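PDB 5HZL: Lmo2445 protein from Listeria monocytogenes EGD-e, which is of unknown function but is a secreted, calcium-binding, internalin-like leucine-rich-repeat protein, related to proteins of bacterial adhesion and invasion. Local coordinates for residues A[12-20]-A[70-78]. Residues are numbered along the deposited sequence; the frame is centred on the assembly and turned at random.
Sequences DTVPLPAPI and SVLNNEVFT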
ATOM      1  N   ASP A  12      -4.818 -15.572 -24.438  1.00 99.01           N
ATOM      2  CA  ASP A  12      -4.020 -16.708 -23.870  1.00 96.93           C
ATOM      3  C   ASP A  12      -2.499 -16.441 -24.109  1.00 88.14           C
ATOM      4  O   ASP A  12      -2.024 -15.379 -23.690  1.00 81.60           O
ATOM      5  CB  ASP A  12      -4.545 -18.051 -24.430  1.00102.41           C
ATOM      6  CG  ASP A  12      -3.991 -19.273 -23.696  1.00103.80           C
ATOM      7  OD1 ASP A  12      -3.345 -19.128 -22.636  1.00101.69           O
ATOM      8  OD2 ASP A  12      -4.230 -20.398 -24.179  1.00107.32           O
ATOM      9  N   THR A  13      -1.752 -17.345 -24.768  1.00 84.28           N
ATOM     10  CA  THR A  13      -0.296 -17.139 -24.996  1.00 77.99           C
ATOM     11  C   THR A  13       0.043 -16.897 -26.481  1.00 74.40           C
ATOM     12  O   THR A  13      -0.842 -16.865 -27.328  1.00 78.91           O
ATOM     13  CB  THR A  13       0.565 -18.335 -24.470  1.00 77.27           C
ATOM     14  OG1 THR A  13       0.433 -19.474 -25.320  1.00 79.66           O
ATOM     15  CG2 THR A  13       0.191 -18.712 -23.041  1.00 79.22           C
ATOM     16  N   VAL A  14       1.331 -16.697 -26.758  1.00 67.71           N
ATOM     17  CA  VAL A  14       1.876 -16.484 -28.103  1.00 65.08           C
ATOM     18  C   VAL A  14       2.676 -17.751 -28.378  1.00 63.69           C
ATOM     19  O   VAL A  14       3.604 -18.044 -27.639  1.00 62.09           O
ATOM     20  CB  VAL A  14       2.756 -15.206 -28.188  1.00 60.88           C
ATOM     21  CG1 VAL A  14       3.632 -15.183 -29.438  1.00 60.07           C
ATOM     22  CG2 VAL A  14       1.884 -13.964 -28.119  1.00 60.89           C
ATOM     23  N   PRO A  15       2.346 -18.494 -29.453  1.00 65.35           N
ATOM     24  CA  PRO A  15       3.067 -19.755 -29.682  1.00 64.84           C
ATOM     25  C   PRO A  15       4.561 -19.617 -29.949  1.00 60.73           C
ATOM     26  O   PRO A  15       4.967 -18.739 -30.699  1.00 59.39           O
ATOM     27  CB  PRO A  15       2.348 -20.363 -30.899  1.00 69.66           C
ATOM     28  CG  PRO A  15       1.107 -19.553 -31.109  1.00 71.81           C
ATOM     29  CD  PRO A  15       1.422 -18.195 -30.565  1.00 68.29           C
ATOM     30  N   LEU A  16       5.349 -20.488 -29.314  1.00 60.65           N
ATOM     31  CA  LEU A  16       6.812 -20.534 -29.445  1.00 58.83           C
ATOM     32  C   LEU A  16       7.250 -21.794 -30.242  1.00 61.69           C
ATOM     33  O   LEU A  16       6.553 -22.808 -30.207  1.00 66.25           O
ATOM     34  CB  LEU A  16       7.461 -20.548 -28.058  1.00 57.60           C
ATOM     35  CG  LEU A  16       7.198 -19.355 -27.125  1.00 55.87           C
ATOM     36  CD1 LEU A  16       7.873 -19.586 -25.778  1.00 55.01           C
ATOM     37  CD2 LEU A  16       7.665 -18.038 -27.732  1.00 53.20           C
ATOM     38  N   PRO A  17       8.405 -21.776 -30.913  1.00 59.83           N
ATOM     39  CA  PRO A  17       9.338 -20.637 -30.937  1.00 56.79           C
ATOM     40  C   PRO A  17       8.837 -19.406 -31.680  1.00 55.25           C
ATOM     41  O   PRO A  17       7.995 -19.499 -32.584  1.00 57.90           O
ATOM     42  CB  PRO A  17      10.582 -21.209 -31.637  1.00 57.24           C
ATOM     43  CG  PRO A  17      10.424 -22.688 -31.581  1.00 60.16           C
ATOM     44  CD  PRO A  17       8.956 -22.939 -31.617  1.00 61.76           C
ATOM     45  N   ALA A  18       9.351 -18.258 -31.266  1.00 52.45           N
ATOM     46  CA  ALA A  18       8.991 -16.981 -31.880  1.00 51.58           C
ATOM     47  C   ALA A  18       9.989 -15.906 -31.492  1.00 47.01           C
ATOM     48  O   ALA A  18      10.695 -16.067 -30.493  1.00 45.60           O
ATOM     49  CB  ALA A  18       7.595 -16.565 -31.443  1.00 52.55           C
ATOM     50  N   PRO A  19      10.062 -14.811 -32.279  1.00 46.01           N
ATOM     51  CA  PRO A  19      10.981 -13.722 -31.894  1.00 43.95           C
ATOM     52  C   PRO A  19      10.532 -13.064 -30.586  1.00 42.22           C
ATOM     53  O   PRO A  19       9.329 -13.038 -30.271  1.00 43.02           O
ATOM     54  CB  PRO A  19      10.892 -12.713 -33.059  1.00 44.06           C
ATOM     55  CG  PRO A  19      10.189 -13.415 -34.159  1.00 46.52           C
ATOM     56  CD  PRO A  19       9.360 -14.513 -33.539  1.00 47.85           C
ATOM     57  N   ILE A  20      11.489 -12.528 -29.842  1.00 40.89           N
ATOM     58  CA  ILE A  20      11.177 -11.880 -28.569  1.00 38.39           C
ATOM     59  C   ILE A  20      10.180 -10.737 -28.760  1.00 38.45           C
ATOM     60  O   ILE A  20       9.227 -10.640 -27.984  1.00 40.24           O
ATOM     61  CB  ILE A  20      12.447 -11.395 -27.860  1.00 37.27           C
ATOM     62  CG1 ILE A  20      13.382 -12.586 -27.604  1.00 38.00           C
ATOM     63  CG2 ILE A  20      12.087 -10.739 -26.538  1.00 37.12           C
ATOM     64  CD1 ILE A  20      14.760 -12.219 -27.106  1.00 38.29           C
ATOM     65  N   SER A  70       1.466  -6.134 -18.677  1.00 44.88           N
ATOM     66  CA  SER A  70       0.478  -7.177 -18.973  1.00 46.83           C
ATOM     67  C   SER A  70       0.937  -8.102 -20.103  1.00 46.27           C
ATOM     68  O   SER A  70       0.503  -9.247 -20.209  1.00 45.69           O
ATOM     69  CB  SER A  70      -0.902  -6.575 -19.248  1.00 48.49           C
ATOM     70  OG  SER A  70      -0.871  -5.706 -20.350  1.00 49.66           O
ATOM     71  N   VAL A  71       1.833  -7.578 -20.929  1.00 45.98           N
ATOM     72  CA  VAL A  71       2.443  -8.334 -22.025  1.00 46.49           C
ATOM     73  C   VAL A  71       3.158  -9.620 -21.552  1.00 45.22           C
ATOM     74  O   VAL A  71       3.240 -10.588 -22.318  1.00 43.96           O
ATOM     75  CB  VAL A  71       3.369  -7.398 -22.839  1.00 47.04           C
ATOM     76  CG1 VAL A  71       4.490  -8.125 -23.531  1.00 48.03           C
ATOM     77  CG2 VAL A  71       2.543  -6.576 -23.826  1.00 48.28           C
ATOM     78  N   LEU A  72       3.649  -9.627 -20.305  1.00 44.03           N
ATOM     79  CA  LEU A  72       4.316 -10.801 -19.711  1.00 43.99           C
ATOM     80  C   LEU A  72       3.407 -12.045 -19.727  1.00 46.42           C
ATOM     81  O   LEU A  72       3.901 -13.183 -19.839  1.00 47.88           O
ATOM     82  CB  LEU A  72       4.803 -10.508 -18.291  1.00 42.66           C
ATOM     83  CG  LEU A  72       5.928  -9.472 -18.160  1.00 42.25           C
ATOM     84  CD1 LEU A  72       6.196  -9.123 -16.701  1.00 42.30           C
ATOM     85  CD2 LEU A  72       7.215  -9.944 -18.832  1.00 41.76           C
ATOM     86  N   ASN A  73       2.093 -11.825 -19.626  1.00 46.33           N
ATOM     87  CA  ASN A  73       1.116 -12.917 -19.702  1.00 47.70           C
ATOM     88  C   ASN A  73       1.040 -13.626 -21.065  1.00 48.19           C
ATOM     89  O   ASN A  73       0.317 -14.616 -21.204  1.00 51.33           O
ATOM     90  CB  ASN A  73      -0.258 -12.441 -19.247  1.00 49.72           C
ATOM     91  CG  ASN A  73      -0.312 -12.201 -17.757  1.00 49.59           C
ATOM     92  OD1 ASN A  73       0.241 -12.981 -16.987  1.00 51.28           O
ATOM     93  ND2 ASN A  73      -1.006 -11.151 -17.336  1.00 49.62           N
ATOM     94  N   ASN A  74       1.774 -13.124 -22.059  1.00 46.19           N
ATOM     95  CA  ASN A  74       1.835 -13.781 -23.366  1.00 46.84           C
ATOM     96  C   ASN A  74       2.624 -15.067 -23.291  1.00 45.85           C
ATOM     97  O   ASN A  74       2.629 -15.810 -24.242  1.00 46.97           O
ATOM     98  CB  ASN A  74       2.460 -12.894 -24.448  1.00 46.44           C
ATOM     99  CG  ASN A  74       1.572 -11.727 -24.843  1.00 47.89           C
ATOM    100  OD1 ASN A  74       0.449 -11.576 -24.354  1.00 50.22           O
ATOM    101  ND2 ASN A  74       2.074 -10.891 -25.744  1.00 47.25           N
ATOM    102  N   GLU A  75       3.312 -15.311 -22.182  1.00 44.49           N
ATOM    103  CA  GLU A  75       4.075 -16.539 -22.012  1.00 45.47           C
ATOM    104  C   GLU A  75       4.051 -16.977 -20.552  1.00 45.75           C
ATOM    105  O   GLU A  75       3.419 -16.347 -19.709  1.00 47.30           O
ATOM    106  CB  GLU A  75       5.529 -16.348 -22.476  1.00 44.28           C
ATOM    107  CG  GLU A  75       5.718 -15.869 -23.912  1.00 44.04           C
ATOM    108  CD  GLU A  75       5.139 -16.803 -24.965  1.00 46.31           C
ATOM    109  OE1 GLU A  75       4.823 -17.989 -24.680  1.00 47.34           O
ATOM    110  OE2 GLU A  75       5.008 -16.328 -26.104  1.00 46.78           O
ATOM    111  N   VAL A  76       4.739 -18.074 -20.276  1.00 46.11           N
ATOM    112  CA  VAL A  76       4.844 -18.632 -18.943  1.00 46.01           C
ATOM    113  C   VAL A  76       6.327 -18.808 -18.608  1.00 45.56           C
ATOM    114  O   VAL A  76       7.026 -19.567 -19.286  1.00 46.14           O
ATOM    115  CB  VAL A  76       4.143 -20.013 -18.868  1.00 47.49           C
ATOM    116  CG1 VAL A  76       4.357 -20.658 -17.502  1.00 47.65           C
ATOM    117  CG2 VAL A  76       2.659 -19.880 -19.186  1.00 48.20           C
ATOM    118  N   PHE A  77       6.798 -18.100 -17.577  1.00 44.81           N
ATOM    119  CA  PHE A  77       8.180 -18.198 -17.115  1.00 44.21           C
ATOM    120  C   PHE A  77       8.067 -19.197 -15.976  1.00 46.49           C
ATOM    121  O   PHE A  77       8.043 -18.816 -14.819  1.00 46.92           O
ATOM    122  CB  PHE A  77       8.670 -16.846 -16.620  1.00 42.43           C
ATOM    123  CG  PHE A  77       8.654 -15.763 -17.661  1.00 41.84           C
ATOM    124  CD1 PHE A  77       7.482 -15.062 -17.939  1.00 42.12           C
ATOM    125  CD2 PHE A  77       9.827 -15.403 -18.337  1.00 42.04           C
ATOM    126  CE1 PHE A  77       7.473 -14.045 -18.894  1.00 41.90           C
ATOM    127  CE2 PHE A  77       9.824 -14.389 -19.290  1.00 41.13           C
ATOM    128  CZ  PHE A  77       8.647 -13.709 -19.570  1.00 41.15           C
ATOM    129  N   THR A  78       7.985 -20.483 -16.318  1.00 49.76           N
ATOM    130  CA  THR A  78       7.788 -21.571 -15.331  1.00 51.64           C
ATOM    131  C   THR A  78       8.661 -21.559 -14.080  1.00 50.01           C
ATOM    132  O   THR A  78       8.219 -22.053 -13.066  1.00 51.80           O
ATOM    133  CB  THR A  78       7.971 -22.991 -15.936  1.00 54.99           C
ATOM    134  OG1 THR A  78       9.326 -23.146 -16.337  1.00 57.85           O
ATOM    135  CG2 THR A  78       7.055 -23.270 -17.146  1.00 56.59           C
TER
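Where Asn-73 passes Asp-12 and Thr-13, the chain start of the model meets the 3-10 turn 71-74, though Asn-73 lends little beyond its backbone: ND2 is hydrogen-bonded to the carbonyl O of Asp-95, and OD1 accepts a weak hydrogen bond from Ala-99 N. Asn-74 does more. Its carbonyl O accepts the N-H of Val-14 at 3.0 Å from N, a moderately bent bond (149° at the hydrogen) lying in the carbonyl plane, and CB of Thr-13 rests against the same oxygen. With CG anti to its carbonyl carbon (chi1 -70°), the Asn-74 side chain lies beside CG2 of Val-14, which is 3.9 Å from both CB and ND2 of the asparagine; ND2 itself is hydrogen-bonded to the carbonyl of Ala-23. The arrangement illustrates how a cap is sewn onto a leucine-rich-repeat domain: residues 12-20 belong to the EF-hand-like N-terminal cap of internalins, and 70-78 joins helix 66-70 to strand 82-84 of the parallel repeat sheet. Glu-75 follows, buried, and its bend at chi2 (-60°) folds the carboxylate back toward the incoming chain. OE2 lies 2.7 Å from Val-14 O and also meets CB of Val-14. Leu-16 approaches the carboxylate from the opposite direction, its two methyls divided between the oxygens: CD1 is 3.6 Å from OE1, while CD2 lies by OE2. Leu-51 of helix 48-51 touches both Leu-16 and Glu-75, and Phe-24 also packs on the glutamate.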